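Local coordinates for Exo-1,3/1,4-beta-glucanase (Pseudoalteromonas sp., PDB 3USZ), which probably hydrolyses beta-1,3- and beta-1,4-linked glucans as an exo-acting glucanase of glycoside hydrolase family 3, at residues G143-K148 / A384-L389; K215-D220 / Q256-S261; S406-K411 / D562-N567. All coordinates share one frame; numbering follows the deposited sequence.

Contact 1: residues G143-K148 / A384-L389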
ATOM      1  N   GLY A 143       2.195   8.165   7.803  1.00 21.06           N
ATOM      2  CA  GLY A 143       0.748   8.272   7.926  1.00 18.84           C
ATOM      3  C   GLY A 143       0.289   9.724   8.010  1.00 22.48           C
ATOM      4  O   GLY A 143      -0.655  10.122   7.313  1.00 20.89           O
ATOM      5  N   GLN A 144       0.967  10.511   8.850  1.00 20.79           N
ATOM      6  CA  GLN A 144       0.678  11.945   8.991  1.00 20.57           C
ATOM      7  C   GLN A 144       0.840  12.709   7.680  1.00 19.53           C
ATOM      8  O   GLN A 144      -0.021  13.509   7.313  1.00 22.47           O
ATOM      9  CB  GLN A 144       1.535  12.570  10.105  1.00 19.38           C
ATOM     10  CG  GLN A 144       1.120  12.080  11.508  1.00 20.60           C
ATOM     11  CD  GLN A 144       2.144  12.395  12.585  1.00 28.55           C
ATOM     12  OE1 GLN A 144       3.272  12.776  12.293  1.00 32.11           O
ATOM     13  NE2 GLN A 144       1.752  12.222  13.838  1.00 26.21           N
ATOM     14  N   ALA A 145       1.936  12.456   6.970  1.00 16.97           N
ATOM     15  CA  ALA A 145       2.143  13.091   5.679  1.00 19.68           C
ATOM     16  C   ALA A 145       1.056  12.669   4.700  1.00 20.64           C
ATOM     17  O   ALA A 145       0.548  13.484   3.918  1.00 21.19           O
ATOM     18  CB  ALA A 145       3.536  12.745   5.122  1.00 17.13           C
ATOM     19  N   THR A 146       0.700  11.388   4.745  1.00 19.14           N
ATOM     20  CA  THR A 146      -0.289  10.845   3.825  1.00 18.50           C
ATOM     21  C   THR A 146      -1.661  11.483   4.045  1.00 19.75           C
ATOM     22  O   THR A 146      -2.362  11.790   3.084  1.00 20.98           O
ATOM     23  CB  THR A 146      -0.377   9.296   3.931  1.00 18.11           C
ATOM     24  OG1 THR A 146       0.881   8.713   3.553  1.00 22.15           O
ATOM     25  CG2 THR A 146      -1.458   8.754   3.028  1.00 16.55           C
ATOM     26  N   ALA A 147      -2.041  11.693   5.304  1.00 18.80           N
ATOM     27  CA  ALA A 147      -3.318  12.336   5.599  1.00 19.35           C
ATOM     28  C   ALA A 147      -3.376  13.738   4.986  1.00 20.03           C
ATOM     29  O   ALA A 147      -4.383  14.127   4.403  1.00 20.20           O
ATOM     30  CB  ALA A 147      -3.565  12.401   7.097  1.00 19.80           C
ATOM     31  N   LYS A 148      -2.283  14.484   5.098  1.00 20.16           N
ATOM     32  CA  LYS A 148      -2.229  15.832   4.520  1.00 21.04           C
ATOM     33  C   LYS A 148      -2.358  15.842   2.996  1.00 19.29           C
ATOM     34  O   LYS A 148      -3.120  16.631   2.453  1.00 21.02           O
ATOM     35  CB  LYS A 148      -0.972  16.569   4.994  1.00 19.47           C
ATOM     36  CG  LYS A 148      -1.145  17.117   6.423  1.00 18.54           C
ATOM     37  CD  LYS A 148       0.183  17.303   7.153  1.00 31.00           C
ATOM     38  CE  LYS A 148       0.948  18.507   6.645  1.00 32.11           C
ATOM     39  NZ  LYS A 148       2.297  18.591   7.272  0.37 36.77           N
ATOM     40  N   ALA A 384       7.798  19.482  -0.028  1.00 27.87           N
ATOM     41  CA  ALA A 384       9.224  19.248   0.169  1.00 30.64           C
ATOM     42  C   ALA A 384       9.501  18.512   1.483  1.00 26.41           C
ATOM     43  O   ALA A 384      10.334  17.604   1.538  1.00 24.73           O
ATOM     44  CB  ALA A 384       9.991  20.575   0.124  1.00 29.77           C
ATOM     45  N   GLU A 385       8.793  18.907   2.533  1.00 19.96           N
ATOM     46  CA  GLU A 385       8.926  18.280   3.844  1.00 23.61           C
ATOM     47  C   GLU A 385       8.603  16.775   3.770  1.00 27.47           C
ATOM     48  O   GLU A 385       9.249  15.953   4.419  1.00 23.69           O
ATOM     49  CB  GLU A 385       7.988  18.978   4.830  1.00 32.67           C
ATOM     50  CG  GLU A 385       8.291  18.738   6.295  0.87 36.35           C
ATOM     51  CD  GLU A 385       7.303  19.448   7.205  0.20 41.95           C
ATOM     52  OE1 GLU A 385       6.237  19.875   6.710  0.73 44.91           O
ATOM     53  OE2 GLU A 385       7.593  19.581   8.413  0.33 44.17           O
ATOM     54  N   HIS A 386       7.602  16.426   2.966  1.00 21.84           N
ATOM     55  CA  HIS A 386       7.224  15.028   2.755  1.00 23.14           C
ATOM     56  C   HIS A 386       8.238  14.270   1.893  1.00 22.07           C
ATOM     57  O   HIS A 386       8.464  13.091   2.096  1.00 22.57           O
ATOM     58  CB  HIS A 386       5.837  14.942   2.120  1.00 20.90           C
ATOM     59  CG  HIS A 386       4.760  15.574   2.941  1.00 23.66           C
ATOM     60  ND1 HIS A 386       3.477  15.761   2.472  1.00 23.32           N
ATOM     61  CD2 HIS A 386       4.780  16.072   4.199  1.00 17.96           C
ATOM     62  CE1 HIS A 386       2.752  16.342   3.409  1.00 21.01           C
ATOM     63  NE2 HIS A 386       3.519  16.540   4.466  1.00 24.12           N
ATOM     64  N   ARG A 387       8.846  14.940   0.922  1.00 22.39           N
ATOM     65  CA  ARG A 387       9.847  14.268   0.105  1.00 20.13           C
ATOM     66  C   ARG A 387      11.121  14.017   0.915  1.00 22.00           C
ATOM     67  O   ARG A 387      11.777  12.992   0.750  1.00 22.04           O
ATOM     68  CB  ARG A 387      10.126  15.043  -1.183  1.00 22.03           C
ATOM     69  CG  ARG A 387       8.889  15.189  -2.049  1.00 24.86           C
ATOM     70  CD  ARG A 387       9.183  15.851  -3.397  1.00 25.90           C
ATOM     71  NE  ARG A 387       7.953  15.956  -4.180  1.00 26.49           N
ATOM     72  CZ  ARG A 387       7.492  15.000  -4.983  1.00 29.44           C
ATOM     73  NH1 ARG A 387       8.176  13.867  -5.135  1.00 26.03           N
ATOM     74  NH2 ARG A 387       6.356  15.183  -5.645  1.00 24.67           N
ATOM     75  N   THR A 388      11.446  14.946   1.808  1.00 21.49           N
ATOM     76  CA  THR A 388      12.517  14.737   2.779  1.00 23.66           C
ATOM     77  C   THR A 388      12.254  13.510   3.663  1.00 24.82           C
ATOM     78  O   THR A 388      13.168  12.733   3.950  1.00 22.05           O
ATOM     79  CB  THR A 388      12.706  15.990   3.658  1.00 26.05           C
ATOM     80  OG1 THR A 388      13.120  17.083   2.833  1.00 31.63           O
ATOM     81  CG2 THR A 388      13.755  15.754   4.726  1.00 28.98           C
ATOM     82  N   LEU A 389      11.003  13.341   4.090  1.00 22.02           N
ATOM     83  CA  LEU A 389      10.604  12.176   4.889  1.00 17.02           C
ATOM     84  C   LEU A 389      10.718  10.875   4.085  1.00 20.71           C
ATOM     85  O   LEU A 389      11.204   9.855   4.586  1.00 21.14           O
ATOM     86  CB  LEU A 389       9.174  12.359   5.410  1.00 19.18           C
ATOM     87  CG  LEU A 389       8.468  11.172   6.067  1.00 22.99           C
ATOM     88  CD1 LEU A 389       9.199  10.741   7.325  1.00 19.77           C
ATOM     89  CD2 LEU A 389       6.993  11.508   6.383  1.00 18.07           C
TER
HETATM   90  O   HOH W   1       3.259  16.287   7.548  1.00 37.43           O

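Contact 2: residues K215-D220 / Q256-S261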
ATOM      1  N   LYS A 215      -6.641  -2.926   5.594  1.00 18.94           N
ATOM      2  CA  LYS A 215      -6.940  -3.986   4.629  1.00 22.51           C
ATOM      3  C   LYS A 215      -5.865  -5.092   4.606  1.00 19.72           C
ATOM      4  O   LYS A 215      -4.734  -4.860   5.031  1.00 21.38           O
ATOM      5  CB  LYS A 215      -7.147  -3.370   3.244  1.00 27.23           C
ATOM      6  CG  LYS A 215      -6.044  -2.470   2.766  1.00 34.03           C
ATOM      7  CD  LYS A 215      -6.590  -1.446   1.787  1.00 24.90           C
ATOM      8  CE  LYS A 215      -5.555  -1.051   0.748  1.00 35.96           C
ATOM      9  NZ  LYS A 215      -4.329  -0.430   1.321  1.00 32.60           N
ATOM     10  N   HIS A 216      -6.204  -6.312   4.179  1.00 18.25           N
ATOM     11  CA  HIS A 216      -7.565  -6.768   3.906  1.00 18.51           C
ATOM     12  C   HIS A 216      -7.876  -7.887   4.888  1.00 22.00           C
ATOM     13  O   HIS A 216      -6.999  -8.664   5.243  1.00 22.54           O
ATOM     14  CB  HIS A 216      -7.667  -7.309   2.482  1.00 15.37           C
ATOM     15  CG  HIS A 216      -7.308  -6.304   1.436  1.00 26.28           C
ATOM     16  ND1 HIS A 216      -6.009  -6.092   1.023  1.00 23.56           N
ATOM     17  CD2 HIS A 216      -8.075  -5.434   0.736  1.00 24.16           C
ATOM     18  CE1 HIS A 216      -5.995  -5.150   0.096  1.00 24.55           C
ATOM     19  NE2 HIS A 216      -7.234  -4.733  -0.094  1.00 28.07           N
ATOM     20  N   PHE A 217      -9.122  -7.971   5.337  1.00 18.19           N
ATOM     21  CA  PHE A 217      -9.484  -9.001   6.307  1.00 19.17           C
ATOM     22  C   PHE A 217     -10.114 -10.174   5.552  1.00 19.66           C
ATOM     23  O   PHE A 217     -11.206 -10.014   5.001  1.00 18.82           O
ATOM     24  CB  PHE A 217     -10.479  -8.423   7.322  1.00 22.37           C
ATOM     25  CG  PHE A 217     -10.687  -9.287   8.537  1.00 22.21           C
ATOM     26  CD1 PHE A 217      -9.873  -9.143   9.652  1.00 17.95           C
ATOM     27  CD2 PHE A 217     -11.689 -10.239   8.561  1.00 18.83           C
ATOM     28  CE1 PHE A 217     -10.051  -9.942  10.767  1.00 26.24           C
ATOM     29  CE2 PHE A 217     -11.884 -11.046   9.679  1.00 20.72           C
ATOM     30  CZ  PHE A 217     -11.063 -10.900  10.782  1.00 24.60           C
ATOM     31  N   VAL A 218      -9.474 -11.349   5.510  1.00 17.63           N
ATOM     32  CA  VAL A 218      -8.232 -11.692   6.208  1.00 19.38           C
ATOM     33  C   VAL A 218      -7.554 -12.879   5.467  1.00 21.12           C
ATOM     34  O   VAL A 218      -8.222 -13.642   4.766  1.00 20.56           O
ATOM     35  CB  VAL A 218      -8.508 -12.074   7.699  1.00 20.21           C
ATOM     36  CG1 VAL A 218      -9.453 -13.274   7.795  1.00 19.48           C
ATOM     37  CG2 VAL A 218      -7.211 -12.348   8.467  1.00 18.90           C
ATOM     38  N   GLY A 219      -6.235 -13.017   5.603  1.00 17.12           N
ATOM     39  CA  GLY A 219      -5.522 -14.162   5.062  1.00 17.68           C
ATOM     40  C   GLY A 219      -5.107 -14.101   3.596  1.00 23.08           C
ATOM     41  O   GLY A 219      -4.709 -15.117   3.030  1.00 21.24           O
ATOM     42  N   ASP A 220      -5.187 -12.930   2.969  1.00 18.15           N
ATOM     43  CA  ASP A 220      -4.849 -12.831   1.543  1.00 17.92           C
ATOM     44  C   ASP A 220      -3.363 -13.084   1.248  1.00 19.32           C
ATOM     45  O   ASP A 220      -2.992 -13.401   0.122  1.00 19.81           O
ATOM     46  CB  ASP A 220      -5.341 -11.509   0.928  1.00 22.31           C
ATOM     47  CG  ASP A 220      -4.885 -10.291   1.700  1.00 19.76           C
ATOM     48  OD1 ASP A 220      -4.362 -10.438   2.822  1.00 23.21           O
ATOM     49  OD2 ASP A 220      -5.078  -9.170   1.193  1.00 27.86           O
ATOM     50  N   GLN A 256     -11.242   3.081  11.751  1.00 18.17           N
ATOM     51  CA  GLN A 256     -12.669   3.296  11.559  1.00 20.67           C
ATOM     52  C   GLN A 256     -13.305   2.327  10.571  1.00 21.69           C
ATOM     53  O   GLN A 256     -14.507   2.067  10.623  1.00 17.50           O
ATOM     54  CB  GLN A 256     -12.932   4.743  11.134  1.00 19.22           C
ATOM     55  CG  GLN A 256     -12.788   5.730  12.281  1.00 19.01           C
ATOM     56  CD  GLN A 256     -13.783   5.448  13.390  1.00 19.03           C
ATOM     57  OE1 GLN A 256     -14.976   5.693  13.231  1.00 19.39           O
ATOM     58  NE2 GLN A 256     -13.301   4.901  14.511  1.00 18.27           N
ATOM     59  N   SER A 257     -12.498   1.805   9.664  1.00 17.35           N
ATOM     60  CA  SER A 257     -13.001   0.894   8.653  1.00 16.73           C
ATOM     61  C   SER A 257     -12.064  -0.303   8.445  1.00 18.30           C
ATOM     62  O   SER A 257     -10.855  -0.209   8.641  1.00 19.45           O
ATOM     63  CB  SER A 257     -13.196   1.649   7.335  1.00 21.21           C
ATOM     64  OG  SER A 257     -13.572   0.768   6.290  1.00 23.14           O
ATOM     65  N   VAL A 258     -12.646  -1.426   8.039  1.00 19.64           N
ATOM     66  CA  VAL A 258     -11.903  -2.617   7.673  1.00 18.92           C
ATOM     67  C   VAL A 258     -12.382  -3.070   6.288  1.00 19.59           C
ATOM     68  O   VAL A 258     -13.587  -3.115   6.033  1.00 18.97           O
ATOM     69  CB  VAL A 258     -12.116  -3.742   8.723  1.00 19.05           C
ATOM     70  CG1 VAL A 258     -11.586  -5.085   8.219  1.00 14.92           C
ATOM     71  CG2 VAL A 258     -11.457  -3.361  10.056  1.00 18.37           C
ATOM     72  N   MET A 259     -11.452  -3.387   5.388  1.00 15.99           N
ATOM     73  CA  MET A 259     -11.843  -3.869   4.061  1.00 18.53           C
ATOM     74  C   MET A 259     -11.753  -5.391   4.001  1.00 19.95           C
ATOM     75  O   MET A 259     -10.755  -5.973   4.422  1.00 18.02           O
ATOM     76  CB  MET A 259     -11.003  -3.225   2.942  1.00 17.04           C
ATOM     77  CG  MET A 259     -11.495  -3.548   1.514  1.00 17.43           C
ATOM     78  SD  MET A 259     -10.500  -2.818   0.167  1.00 20.63           S
ATOM     79  CE  MET A 259     -10.933  -1.092   0.346  1.00 18.62           C
ATOM     80  N   ALA A 260     -12.802  -6.032   3.491  1.00 16.88           N
ATOM     81  CA  ALA A 260     -12.833  -7.493   3.400  1.00 21.04           C
ATOM     82  C   ALA A 260     -11.913  -7.967   2.277  1.00 23.03           C
ATOM     83  O   ALA A 260     -11.579  -7.179   1.387  1.00 21.06           O
ATOM     84  CB  ALA A 260     -14.261  -7.982   3.178  1.00 15.96           C
ATOM     85  N   SER A 261     -11.498  -9.235   2.313  1.00 18.51           N
ATOM     86  CA  SER A 261     -10.510  -9.732   1.341  1.00 20.50           C
ATOM     87  C   SER A 261     -11.077 -10.547   0.166  1.00 22.64           C
ATOM     88  O   SER A 261     -12.114 -11.191   0.279  1.00 23.82           O
ATOM     89  CB  SER A 261      -9.405 -10.531   2.041  1.00 19.20           C
ATOM     90  OG  SER A 261      -9.927 -11.712   2.652  1.00 20.57           O
TER

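Contact 3: residues S406-K411 / D562-N567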
ATOM      1  N   SER A 406      34.781  -4.418   0.803  1.00 26.08           N
ATOM      2  CA  SER A 406      34.311  -3.081   1.164  1.00 30.89           C
ATOM      3  C   SER A 406      34.342  -2.070   0.014  1.00 29.28           C
ATOM      4  O   SER A 406      34.805  -0.939   0.171  1.00 29.73           O
ATOM      5  CB  SER A 406      35.101  -2.554   2.364  1.00 28.13           C
ATOM      6  OG  SER A 406      34.927  -3.413   3.474  1.00 35.04           O
ATOM      7  N   ILE A 407      33.849  -2.482  -1.147  1.00 29.03           N
ATOM      8  CA  ILE A 407      33.796  -1.589  -2.296  1.00 24.57           C
ATOM      9  C   ILE A 407      32.801  -0.436  -2.041  1.00 27.05           C
ATOM     10  O   ILE A 407      33.015   0.692  -2.488  1.00 28.23           O
ATOM     11  CB  ILE A 407      33.469  -2.375  -3.592  1.00 26.95           C
ATOM     12  CG1 ILE A 407      33.613  -1.494  -4.823  1.00 27.30           C
ATOM     13  CG2 ILE A 407      32.078  -2.983  -3.535  1.00 22.65           C
ATOM     14  CD1 ILE A 407      33.140  -2.191  -6.069  1.00 34.02           C
ATOM     15  N   LEU A 408      31.733  -0.709  -1.297  1.00 22.67           N
ATOM     16  CA  LEU A 408      30.873   0.365  -0.786  1.00 24.54           C
ATOM     17  C   LEU A 408      31.371   0.835   0.589  1.00 29.26           C
ATOM     18  O   LEU A 408      31.840   0.016   1.388  1.00 28.43           O
ATOM     19  CB  LEU A 408      29.413  -0.107  -0.691  1.00 19.70           C
ATOM     20  CG  LEU A 408      28.651  -0.299  -2.005  1.00 21.65           C
ATOM     21  CD1 LEU A 408      27.237  -0.813  -1.732  1.00 19.02           C
ATOM     22  CD2 LEU A 408      28.616   1.033  -2.809  1.00 18.42           C
ATOM     23  N   PRO A 409      31.273   2.148   0.882  1.00 24.64           N
ATOM     24  CA  PRO A 409      30.752   3.240   0.048  1.00 24.05           C
ATOM     25  C   PRO A 409      31.776   3.740  -0.977  1.00 28.90           C
ATOM     26  O   PRO A 409      32.974   3.709  -0.715  1.00 24.72           O
ATOM     27  CB  PRO A 409      30.465   4.345   1.071  1.00 26.82           C
ATOM     28  CG  PRO A 409      31.521   4.135   2.134  1.00 27.98           C
ATOM     29  CD  PRO A 409      31.718   2.630   2.207  1.00 23.91           C
ATOM     30  N   ILE A 410      31.291   4.184  -2.132  1.00 24.09           N
ATOM     31  CA  ILE A 410      32.139   4.671  -3.219  1.00 28.97           C
ATOM     32  C   ILE A 410      32.504   6.134  -2.984  1.00 28.82           C
ATOM     33  O   ILE A 410      31.651   6.927  -2.583  1.00 25.89           O
ATOM     34  CB  ILE A 410      31.393   4.558  -4.566  1.00 27.29           C
ATOM     35  CG1 ILE A 410      31.135   3.087  -4.912  1.00 23.23           C
ATOM     36  CG2 ILE A 410      32.158   5.267  -5.680  1.00 27.54           C
ATOM     37  CD1 ILE A 410      29.956   2.873  -5.877  1.00 24.58           C
ATOM     38  N   LYS A 411      33.768   6.491  -3.204  1.00 27.46           N
ATOM     39  CA  LYS A 411      34.184   7.887  -3.111  1.00 30.25           C
ATOM     40  C   LYS A 411      33.435   8.707  -4.161  1.00 25.44           C
ATOM     41  O   LYS A 411      33.466   8.373  -5.340  1.00 26.50           O
ATOM     42  CB  LYS A 411      35.698   8.022  -3.320  1.00 36.93           C
ATOM     43  CG  LYS A 411      36.547   7.437  -2.199  1.00 36.00           C
ATOM     44  CD  LYS A 411      37.964   7.154  -2.674  0.51 45.96           C
ATOM     45  CE  LYS A 411      38.674   6.171  -1.750  0.65 54.50           C
ATOM     46  NZ  LYS A 411      39.997   5.742  -2.290  0.59 55.34           N
ATOM     47  N   ASP A 562      22.639   8.727  -1.116  1.00 22.46           N
ATOM     48  CA  ASP A 562      22.937   9.097   0.268  1.00 20.83           C
ATOM     49  C   ASP A 562      23.707   7.991   1.008  1.00 25.00           C
ATOM     50  O   ASP A 562      24.551   8.270   1.861  1.00 25.72           O
ATOM     51  CB  ASP A 562      21.656   9.366   1.058  1.00 23.88           C
ATOM     52  CG  ASP A 562      20.992  10.676   0.699  1.00 27.11           C
ATOM     53  OD1 ASP A 562      21.630  11.526   0.039  1.00 28.88           O
ATOM     54  OD2 ASP A 562      19.818  10.858   1.104  1.00 24.16           O
ATOM     55  N   VAL A 563      23.401   6.740   0.693  1.00 21.61           N
ATOM     56  CA  VAL A 563      24.002   5.622   1.408  1.00 22.02           C
ATOM     57  C   VAL A 563      25.225   5.050   0.676  1.00 22.10           C
ATOM     58  O   VAL A 563      26.249   4.779   1.299  1.00 23.37           O
ATOM     59  CB  VAL A 563      22.968   4.504   1.684  1.00 22.84           C
ATOM     60  CG1 VAL A 563      23.648   3.291   2.321  1.00 19.32           C
ATOM     61  CG2 VAL A 563      21.841   5.023   2.581  1.00 20.15           C
ATOM     62  N   LEU A 564      25.122   4.885  -0.642  1.00 18.10           N
ATOM     63  CA  LEU A 564      26.180   4.227  -1.406  1.00 19.75           C
ATOM     64  C   LEU A 564      27.427   5.097  -1.572  1.00 25.53           C
ATOM     65  O   LEU A 564      28.521   4.563  -1.754  1.00 24.08           O
ATOM     66  CB  LEU A 564      25.712   3.796  -2.800  1.00 21.03           C
ATOM     67  CG  LEU A 564      24.456   2.968  -3.100  1.00 33.28           C
ATOM     68  CD1 LEU A 564      24.606   2.206  -4.415  1.00 22.06           C
ATOM     69  CD2 LEU A 564      24.071   2.036  -1.977  1.00 22.77           C
ATOM     70  N   LEU A 565      27.260   6.420  -1.548  1.00 22.17           N
ATOM     71  CA  LEU A 565      28.380   7.341  -1.804  1.00 22.52           C
ATOM     72  C   LEU A 565      28.913   7.971  -0.519  1.00 24.14           C
ATOM     73  O   LEU A 565      28.160   8.196   0.429  1.00 24.51           O
ATOM     74  CB  LEU A 565      27.962   8.472  -2.758  1.00 19.42           C
ATOM     75  CG  LEU A 565      27.436   8.178  -4.168  1.00 23.68           C
ATOM     76  CD1 LEU A 565      27.130   9.482  -4.900  1.00 20.96           C
ATOM     77  CD2 LEU A 565      28.410   7.345  -4.987  1.00 20.89           C
ATOM     78  N   THR A 566      30.211   8.256  -0.491  1.00 25.35           N
ATOM     79  CA  THR A 566      30.782   9.092   0.561  1.00 27.13           C
ATOM     80  C   THR A 566      30.332  10.528   0.329  1.00 35.18           C
ATOM     81  O   THR A 566      29.732  10.834  -0.704  1.00 28.33           O
ATOM     82  CB  THR A 566      32.334   9.097   0.519  1.00 34.27           C
ATOM     83  OG1 THR A 566      32.783   9.681  -0.711  1.00 29.32           O
ATOM     84  CG2 THR A 566      32.900   7.688   0.651  1.00 25.54           C
ATOM     85  N   ASN A 567      30.624  11.413   1.283  1.00 34.84           N
ATOM     86  CA  ASN A 567      30.477  12.847   1.043  1.00 35.13           C
ATOM     87  C   ASN A 567      31.659  13.335   0.203  1.00 41.76           C
ATOM     88  O   ASN A 567      32.461  12.520  -0.269  1.00 35.02           O
ATOM     89  CB  ASN A 567      30.343  13.639   2.357  1.00 37.23           C
ATOM     90  CG  ASN A 567      31.522  13.426   3.311  1.00 44.94           C
ATOM     91  OD1 ASN A 567      32.620  13.036   2.904  1.00 38.69           O
ATOM     92  ND2 ASN A 567      31.291  13.691   4.591  1.00 37.99           N
TER

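Contact 1: residues G143-K148 / A384-L389
Ala145 and His386 bring the two backbones to their nearest approach, 6.2 Å between CA atoms, where two helical segments run in roughly opposite directions. The axes of 143-148 and 384-389 pass 10.5 Å apart at 147°, and the gap is bridged mainly by one imidazole. His386 has CG anti to its carbonyl carbon (chi1 -59°), which carries the ring across to the other helix and lays one face against Ala145. Ala145 CB sits 3.7 Å from the centroid of the His386 ring and only 11° off the normal, a CH-pi contact over the middle of the ring. That methyl also meets Leu389, whose CD2 is 3.9 Å from Ala145 CB. Lys148 comes at the ring edge instead, its chain bent at chi3, with CE in the imidazole plane near NE2. A water joins the two polar ends, accepting from Lys148 NZ at a distance too short to be trusted and lying 3.1 Å from His386 NE2. On its other nitrogen, ND1, the ring is hydrogen-bonded to Glu149, so both ring nitrogens are held. A leucine in place of His386 would probably leave Glu149 without its imidazole partner, take one anchor from the water and remove the flat surface that Ala145 rests on. Lys148 has a second attachment, a cation-pi contact with Trp380, while Glu385 OE1 stays 4.2 Å from Lys148 NZ, beyond a salt bridge. The chemistry suggests opposing influences on the histidine: the Glu149 carboxylate would tend to favour a protonated ring, and the nearby ammonium of Lys148 would tend to disfavour it.

Contact 2: residues K215-D220 / Q256-S261
Phe217 and Met259 join the two strands with a nearly straight backbone hydrogen bond, Phe217 N to Met259 O at 2.7 Å and 168°. Beyond it Phe217 pairs with Ala260 in a parallel bridge, and Ser261 N returns a weak bond to Phe217 O. The side chain to follow is Met259. Met259 CB rests 3.9 Å from Lys215 CB, on the same face of the sheet. With CG anti to the backbone N (chi1 -172°) the chain rises beside His216, the two side chains pointing the same way; Met259 CG lies 4.0 Å from His216 CD2. The sulfur then arrives at the rim of the imidazole, Met259 SD to His216 CD2 3.6 Å, well off the ring normal, as a sulfur-aromatic contact at the edge. At SD the chain bends, and the side chain also touches Val292 and Phe159 of strands 290-292 and 157-162. A face of the His216 ring is taken by CB of its own neighbour Lys215, whose amino group is hydrogen-bonded to Thr162. Phe217 turns to the other face of the sheet. Phe217 CB meets Val258 CG1 at 3.6 Å, and the ring reaches helix 274-284 and makes an edge-to-face pair with Tyr247. At the strand end, Ser261 lays its CB 3.7 Å from His216 CB, and its hydroxyl is hydrogen-bonded to Asn263. Cis peptides precede both His216 and Val218, and so flank the His216-Phe217 pair. Neighbouring parallel strands with one face toward helices and the other toward fellow strands are the pattern of a TIM barrel, and the Lys-His-Phe strand end with its cis peptides is consistent with the rim that borders the active-site pocket in family 3 relatives.

Contact 3: residues S406-K411 / D562-N567
Leu408 slants across Leu564, touching with one branch: Leu408 CD2 lies 4.0 Å from Leu564 CB and 3.7 Å from Leu564 O. CG of Leu408 is anti to its carbonyl carbon (chi1 -72°), turning the isobutyl group toward the last turn of helix 558-564, and both leucines also rest on Val548 of strand 546-551. After a cis peptide, the Pro409 ring stands at about a right angle to Thr566, Pro409 CG 4.1 Å from Thr566 CG2, while Pro409 CB covers the Leu564 carbonyl oxygen at 3.4 Å. Leu564 O also accepts Ile410 N at 2.8 Å, nearly in line with the carbonyl bond. Thr566 N in turn gives a straighter bond to Ile410 O, 168° at the hydrogen. These two bonds form a single bridge between Ile410 and Leu565, fastening the loop between strands 399-403 and 415-419 to the exit of helix 558-564, within the alpha/beta C-terminal domain of family 3. The side chains of the bridged pair meet as well, Ile410 CB against Leu565 CD2, with Ile410 also touching Val526 and Leu565 reaching helix 453-464. Thr566 keeps OG1 between its backbone N and carbonyl carbon, next to Lys411 CA at 3.3 Å; the hydroxyl donates to Asn567 O in the carbonyl plane, on a lone pair, and receives Ala412 N.

Going along the chain from the N terminus, contact 1 opens first, on helix 136-151, and closes only at helix 384-397. Contact 2 is nested inside that long loop, joining the adjacent barrel strands 211-217 and 257-260; its centre lies about 25 Å from that of contact 1, on the other side of the chain's middle. Contact 1 thus ties a helix of the N-terminal barrel to the helix that leads into strand 399-403 of the second sheet. Contact 3 follows in series, closing a loop of 150 residues entirely within the C-terminal alpha/beta domain. No contacts cross; contacts 1 and 3 come within about 7 Å at their nearest atoms without touching.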